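Side-chain contacts in A197 (Sulfolobus turreted icosahedral virus, PDB 2C0N), which is a viral glycosyltransferase with the GT-A fold and probably transfers a sugar from an activated nucleotide-sugar donor: residues G11-L15 with P16-F20; N114-L118 with G119-I123; E129-K132 with R133-L137. One frame throughout, in Å; residues are numbered along the deposited sequence.

Contact 1 of 3, residues G11-L15 with P16-F20; sequences GSVRL and PLIDF
Leu15 and Pro16 meet where a short strand becomes a helix, and the peptide link itself brings Leu15 CB to 3.4 Å from Pro16 CD. The ring of Pro16 follows Leu15 in the first turn of the helix, where a residue without an N-H costs no bond of the helical pattern. Arg14 is the N-cap. Its carbonyl oxygen receives the amide of Ile18 at 3.2 Å, in the carbonyl plane and nearly straight at 164°, while Leu17 N adds only a weak bond to the same oxygen. The next bond of the series runs from Asp19 N to Leu15 O, at 2.9 Å.

In the GT-A fold of this protein, strand 12-14 and helix 15-23 make an abrupt corner, their short axes standing at 82°. Ile18 fills the inside of that corner. Its CG1 is anti to the carbonyl carbon (chi1 -62°), which carries the branch back toward the strand, where it rests 3.7 Å from Val13 CG1. Extended beyond it, Ile18 CD1 lies 3.6 Å from Val13 O and also approaches Leu15 CD1, at 4.3 Å. Val13 CG1 is shared, since Leu17 CD2 meets it from the helix as well, at 3.7 Å.

Strand 12-14 pairs antiparallel with a strand of the second subunit, and Ile18 additionally packs on Val13 of that subunit. The charged ends turn elsewhere in the same chain: Arg14 forms a salt bridge with Glu62, and Asp19 one with Lys23.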
# COMPACT_ATOMS: atom_id res chain seq x y z
N GLY A 11 2.43 6.19 -7.63
CA GLY A 11 1.36 6.68 -6.77
C GLY A 11 0.51 5.58 -6.13
O GLY A 11 -0.40 5.88 -5.35
N SER A 12 0.80 4.33 -6.44
CA SER A 12 0.13 3.23 -5.75
C SER A 12 1.10 2.10 -5.52
O SER A 12 2.16 2.03 -6.20
CB SER A 12 -1.07 2.76 -6.53
OG SER A 12 -0.66 2.11 -7.71
N VAL A 13 0.74 1.21 -4.59
CA VAL A 13 1.51 0.01 -4.32
C VAL A 13 0.60 -1.23 -4.44
O VAL A 13 -0.45 -1.30 -3.79
CB VAL A 13 2.13 0.05 -2.93
CG1 VAL A 13 2.97 -1.17 -2.66
CG2 VAL A 13 3.03 1.29 -2.82
N ARG A 14 1.03 -2.19 -5.24
CA ARG A 14 0.29 -3.44 -5.44
C ARG A 14 0.27 -4.25 -4.13
O ARG A 14 1.22 -4.22 -3.33
CB ARG A 14 0.85 -4.25 -6.65
CG ARG A 14 2.29 -4.72 -6.54
CD ARG A 14 2.86 -5.09 -7.84
NE ARG A 14 3.11 -3.87 -8.59
CZ ARG A 14 2.71 -3.62 -9.81
NH1 ARG A 14 2.17 -4.54 -10.53
NH2 ARG A 14 2.97 -2.44 -10.34
N LEU A 15 -0.80 -5.02 -3.94
CA LEU A 15 -1.01 -5.78 -2.72
C LEU A 15 0.13 -6.70 -2.36
O LEU A 15 0.52 -6.80 -1.18
CB LEU A 15 -2.33 -6.55 -2.78
CG LEU A 15 -3.50 -5.88 -2.01
CD1 LEU A 15 -3.80 -4.46 -2.47
CD2 LEU A 15 -4.72 -6.79 -2.05
N PRO A 16 0.62 -7.46 -3.33
CA PRO A 16 1.74 -8.37 -2.98
C PRO A 16 2.95 -7.65 -2.36
O PRO A 16 3.59 -8.23 -1.49
CB PRO A 16 2.06 -9.04 -4.32
CG PRO A 16 0.75 -8.93 -5.09
CD PRO A 16 0.18 -7.65 -4.73
N LEU A 17 3.26 -6.43 -2.78
CA LEU A 17 4.33 -5.66 -2.13
C LEU A 17 3.93 -5.16 -0.73
O LEU A 17 4.72 -5.26 0.19
CB LEU A 17 4.87 -4.53 -3.04
CG LEU A 17 6.00 -3.69 -2.44
CD1 LEU A 17 7.16 -4.51 -2.24
CD2 LEU A 17 6.30 -2.57 -3.36
N ILE A 18 2.69 -4.72 -0.54
CA ILE A 18 2.19 -4.36 0.78
C ILE A 18 2.37 -5.52 1.73
O ILE A 18 2.82 -5.34 2.88
CB ILE A 18 0.76 -3.92 0.73
CG1 ILE A 18 0.66 -2.67 -0.12
CG2 ILE A 18 0.20 -3.59 2.14
CD1 ILE A 18 -0.74 -2.25 -0.33
N ASP A 19 2.03 -6.72 1.27
CA ASP A 19 2.16 -7.92 2.12
C ASP A 19 3.59 -8.19 2.54
O ASP A 19 3.86 -8.48 3.72
CB ASP A 19 1.56 -9.13 1.41
CG ASP A 19 1.10 -10.19 2.38
OD1 ASP A 19 0.59 -9.85 3.48
OD2 ASP A 19 1.28 -11.36 2.03
N PHE A 20 4.52 -8.07 1.59
CA PHE A 20 5.93 -8.20 1.89
C PHE A 20 6.35 -7.16 2.94
O PHE A 20 7.06 -7.49 3.90
CB PHE A 20 6.76 -8.00 0.61
CG PHE A 20 8.20 -7.73 0.88
CD1 PHE A 20 9.04 -8.77 1.23
CD2 PHE A 20 8.70 -6.46 0.87
CE1 PHE A 20 10.42 -8.54 1.46
CE2 PHE A 20 10.02 -6.24 1.09
CZ PHE A 20 10.87 -7.26 1.41

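Contact 2 of 3, residues N114-L118 with G119-I123; sequences NGCGL and GFTFI
Thr121 OG1 is pressed against two unlike neighbours, with Cys116 SG at 3.4 Å and Leu118 CA at 3.3 Å, yet no hydrogen bond joins the two halves of this buried turn between two strands of different sheets. The hydroxyl oxygen does accept a bond within its own strand. Because OG1 stands anti to the carbonyl carbon of Thr121 and beside its backbone N (chi1 -48°), it reaches back over the preceding peptide and accepts the amide of Phe120 at 3.3 Å, a moderately bent bond of 144°.

The other branch of the threonine is purely apolar. Thr121 CG2 sits 3.8 Å from Cys116 SG. On the leucine side, Thr121 CG2 meets Leu118 CD2 at 4.2 Å, the two side chains passing at a slant. One methyl group thus lies beside both the sulfur and the leucine, while the hydroxyl faces the backbone of the turn. What brings these groups together is the course of the chain between them: Leu118, flanked by Gly117 and Gly119, adopts left-handed helical backbone angles, with a positive phi of 65°. Here the chain turns back and delivers Thr121 over Cys116.

Surrounding elements cover the turn. Cys116 and Leu118 pack on Phe155 of helix 150-158, and Thr121 touches Val84 of strand 84-88. Phe120 and Thr121 both face Phe59 in a classic beta bulge, just where strand 120-124 enters the sheet antiparallel to strands 56-60 and 84-88. The backbone of Gly119 is bonded to Asp61, the first residue of an Asp61-Glu62-Asp63 sequence consistent with the DXD signature, and an antiparallel strand inserted into an otherwise largely parallel central sheet is a hallmark of the GT-A fold.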
# COMPACT_ATOMS: atom_id res chain seq x y z
N ASN A 114 28.87 -6.39 -12.95
CA ASN A 114 29.11 -4.96 -13.26
C ASN A 114 27.99 -4.04 -12.76
O ASN A 114 28.23 -2.89 -12.35
CB ASN A 114 29.35 -4.76 -14.78
CG ASN A 114 30.70 -5.26 -15.23
OD1 ASN A 114 31.74 -4.86 -14.71
ND2 ASN A 114 30.70 -6.13 -16.24
N GLY A 115 26.76 -4.52 -12.76
CA GLY A 115 25.67 -3.75 -12.21
C GLY A 115 24.35 -4.48 -12.28
O GLY A 115 24.31 -5.68 -12.57
N CYS A 116 23.27 -3.74 -12.04
CA CYS A 116 21.91 -4.25 -12.10
C CYS A 116 20.96 -3.09 -12.40
O CYS A 116 21.42 -1.98 -12.64
CB CYS A 116 21.58 -4.96 -10.79
SG CYS A 116 21.67 -3.96 -9.35
N GLY A 117 19.64 -3.33 -12.43
CA GLY A 117 18.66 -2.28 -12.80
C GLY A 117 18.14 -1.32 -11.71
O GLY A 117 17.23 -0.49 -11.97
N LEU A 118 18.73 -1.44 -10.54
CA LEU A 118 18.37 -0.70 -9.31
C LEU A 118 16.97 -1.00 -8.77
O LEU A 118 16.41 -0.21 -8.02
CB LEU A 118 18.54 0.83 -9.50
CG LEU A 118 19.97 1.24 -9.83
CD1 LEU A 118 20.04 2.74 -10.20
CD2 LEU A 118 20.82 0.96 -8.65
N GLY A 119 16.41 -2.15 -9.12
CA GLY A 119 15.12 -2.54 -8.65
C GLY A 119 15.09 -3.48 -7.47
O GLY A 119 14.02 -3.81 -6.99
N PHE A 120 16.25 -3.96 -7.04
CA PHE A 120 16.35 -4.90 -5.92
C PHE A 120 17.79 -4.90 -5.49
O PHE A 120 18.57 -5.82 -5.79
CB PHE A 120 15.92 -6.30 -6.39
CG PHE A 120 15.80 -7.33 -5.29
CD1 PHE A 120 15.76 -6.98 -3.96
CD2 PHE A 120 15.71 -8.66 -5.62
CE1 PHE A 120 15.64 -7.96 -2.97
CE2 PHE A 120 15.61 -9.64 -4.65
CZ PHE A 120 15.55 -9.27 -3.32
N THR A 121 18.17 -3.84 -4.80
CA THR A 121 19.56 -3.47 -4.76
C THR A 121 19.87 -2.81 -3.43
O THR A 121 19.19 -1.87 -3.04
CB THR A 121 19.88 -2.48 -5.88
OG1 THR A 121 19.34 -2.94 -7.12
CG2 THR A 121 21.35 -2.25 -6.02
N PHE A 122 20.92 -3.27 -2.75
CA PHE A 122 21.31 -2.78 -1.46
C PHE A 122 22.62 -2.03 -1.62
O PHE A 122 23.55 -2.56 -2.19
CB PHE A 122 21.52 -3.97 -0.51
CG PHE A 122 20.27 -4.79 -0.29
CD1 PHE A 122 19.86 -5.73 -1.23
CD2 PHE A 122 19.48 -4.60 0.83
CE1 PHE A 122 18.71 -6.48 -1.05
CE2 PHE A 122 18.33 -5.32 1.01
CZ PHE A 122 17.94 -6.28 0.06
N ILE A 123 22.67 -0.80 -1.10
CA ILE A 123 23.86 0.03 -1.26
C ILE A 123 24.31 0.54 0.10
O ILE A 123 23.56 1.13 0.84
CB ILE A 123 23.61 1.23 -2.20
CG1 ILE A 123 22.83 0.79 -3.46
CG2 ILE A 123 24.90 1.91 -2.49
CD1 ILE A 123 22.49 1.94 -4.40

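Contact 3 of 3, residues E129-K132 with R133-L137; sequences EKIK and RPAFL
Ile131 and Ala135 meet through their methyl groups, Ile131 CD1 lying 3.7 Å from Ala135 CB, on the inner side of a loop that bends sharply at a cis-proline. This loop follows helix 125-128 in the GT-A fold, and the cis peptide between Arg133 and Pro134 makes the bend that sets Ala135 opposite Ile131. The isoleucine does its share by torsion: CG1 is placed between the backbone N and the carbonyl carbon (chi1 59°), and the straight continuation of the chain then sends CD1 across to the alanine.

On the alanine side lies helix 37-50. Ala135 is buried, touching Leu45, and the carboxylate of Glu42 receives two successive backbone amides, OE2 taking Ala135 N and OE1 taking Phe136 N. This fork holds the segment after the proline against the helix, and the ring of Phe136 beyond it meets that of Phe154 with the planes about 15° apart.

The outer side is much looser. Lys132 runs out extended from its CG, exposed and leading away from residues 133-137. Pro134, although exposed, turns away from residues 129-132 and touches Glu42. Arg133 is exposed too, but its chain bends at chi3 and its NH1 forms a salt bridge with Asp46, so the guanidinium end is tied to helix 37-50. Between the two sides the carbonyl of Lys132 faces across the bend without a hydrogen bond to residues 133-137: Lys132 O lies 3.7 Å from Pro134 O, 3.9 Å from Ala135 CA and 4.0 Å from Ala135 CB.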
# COMPACT_ATOMS: atom_id res chain seq x y z
N GLU A 129 28.30 7.91 0.77
CA GLU A 129 28.84 9.13 1.37
C GLU A 129 30.07 9.64 0.65
O GLU A 129 30.52 10.76 0.91
CB GLU A 129 29.14 8.89 2.85
CG GLU A 129 27.85 8.82 3.61
CD GLU A 129 28.03 8.79 5.10
OE1 GLU A 129 29.12 8.38 5.54
OE2 GLU A 129 27.07 9.17 5.79
N LYS A 130 30.61 8.83 -0.23
CA LYS A 130 31.84 9.17 -0.96
C LYS A 130 31.56 9.63 -2.38
O LYS A 130 32.37 10.31 -2.98
CB LYS A 130 32.77 7.97 -1.02
CG LYS A 130 33.35 7.54 0.31
CD LYS A 130 34.17 6.25 0.14
CE LYS A 130 35.07 5.94 1.34
NZ LYS A 130 36.26 5.11 0.96
N ILE A 131 30.41 9.24 -2.93
CA ILE A 131 30.21 9.39 -4.37
C ILE A 131 29.93 10.85 -4.69
O ILE A 131 29.50 11.62 -3.84
CB ILE A 131 29.12 8.49 -4.96
CG1 ILE A 131 27.79 8.75 -4.30
CG2 ILE A 131 29.59 6.99 -4.90
CD1 ILE A 131 26.67 7.86 -4.78
N LYS A 132 30.21 11.21 -5.93
CA LYS A 132 29.90 12.55 -6.37
C LYS A 132 28.38 12.64 -6.50
O LYS A 132 27.74 11.68 -6.99
CB LYS A 132 30.70 12.89 -7.63
CG LYS A 132 32.16 13.23 -7.28
CD LYS A 132 32.89 13.98 -8.37
CE LYS A 132 34.20 14.58 -7.84
NZ LYS A 132 34.75 15.62 -8.74
N ARG A 133 27.81 13.73 -5.96
CA ARG A 133 26.37 14.03 -6.00
C ARG A 133 26.10 15.25 -6.86
O ARG A 133 26.84 16.25 -6.77
CB ARG A 133 25.81 14.28 -4.60
CG ARG A 133 25.25 13.03 -3.91
CD ARG A 133 24.14 13.40 -2.88
NE ARG A 133 24.69 13.83 -1.60
CZ ARG A 133 24.04 14.51 -0.65
NH1 ARG A 133 22.77 14.87 -0.79
NH2 ARG A 133 24.69 14.84 0.46
N PRO A 134 25.03 15.22 -7.68
CA PRO A 134 23.97 14.19 -7.74
C PRO A 134 24.40 12.90 -8.49
O PRO A 134 25.21 12.98 -9.43
CB PRO A 134 22.81 14.91 -8.46
CG PRO A 134 23.38 16.23 -8.97
CD PRO A 134 24.85 16.24 -8.72
N ALA A 135 23.84 11.75 -8.09
CA ALA A 135 24.35 10.40 -8.38
C ALA A 135 23.63 9.60 -9.49
O ALA A 135 24.18 8.65 -10.05
CB ALA A 135 24.29 9.57 -7.09
N PHE A 136 22.36 9.93 -9.73
CA PHE A 136 21.55 9.21 -10.71
C PHE A 136 21.15 10.13 -11.84
O PHE A 136 20.59 11.20 -11.62
CB PHE A 136 20.29 8.63 -10.06
CG PHE A 136 20.58 7.72 -8.94
CD1 PHE A 136 20.54 8.17 -7.64
CD2 PHE A 136 20.96 6.40 -9.18
CE1 PHE A 136 20.83 7.32 -6.61
CE2 PHE A 136 21.29 5.56 -8.14
CZ PHE A 136 21.22 6.02 -6.86
N LEU A 137 21.45 9.72 -13.06
CA LEU A 137 21.11 10.53 -14.23
C LEU A 137 20.66 9.64 -15.39
O LEU A 137 21.27 8.60 -15.66
CB LEU A 137 22.32 11.37 -14.64
CG LEU A 137 22.10 12.32 -15.81
CD1 LEU A 137 20.99 13.31 -15.49
CD2 LEU A 137 23.37 13.03 -16.14

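Overall arrangement
The three contacts follow one another along the chain without overlapping. Contact 1 lies at the dimer interface, its centre about 29 Å from that of contact 3, and the two are on opposite sides of the chain's centre. Contact 2 sits near the middle, its centre about 20 Å from that of contact 1 and 15 Å from that of contact 3. Contacts 2 and 3 touch directly, Leu118 CD1 packing 3.7 Å from Phe136 CE2, and both rest on helix 150-158. Strand 120-124 of contact 2 belongs to the central sheet. The single GT-A domain carries all three, contact 1 at the subunit interface and contacts 2 and 3 joined through helix 150-158.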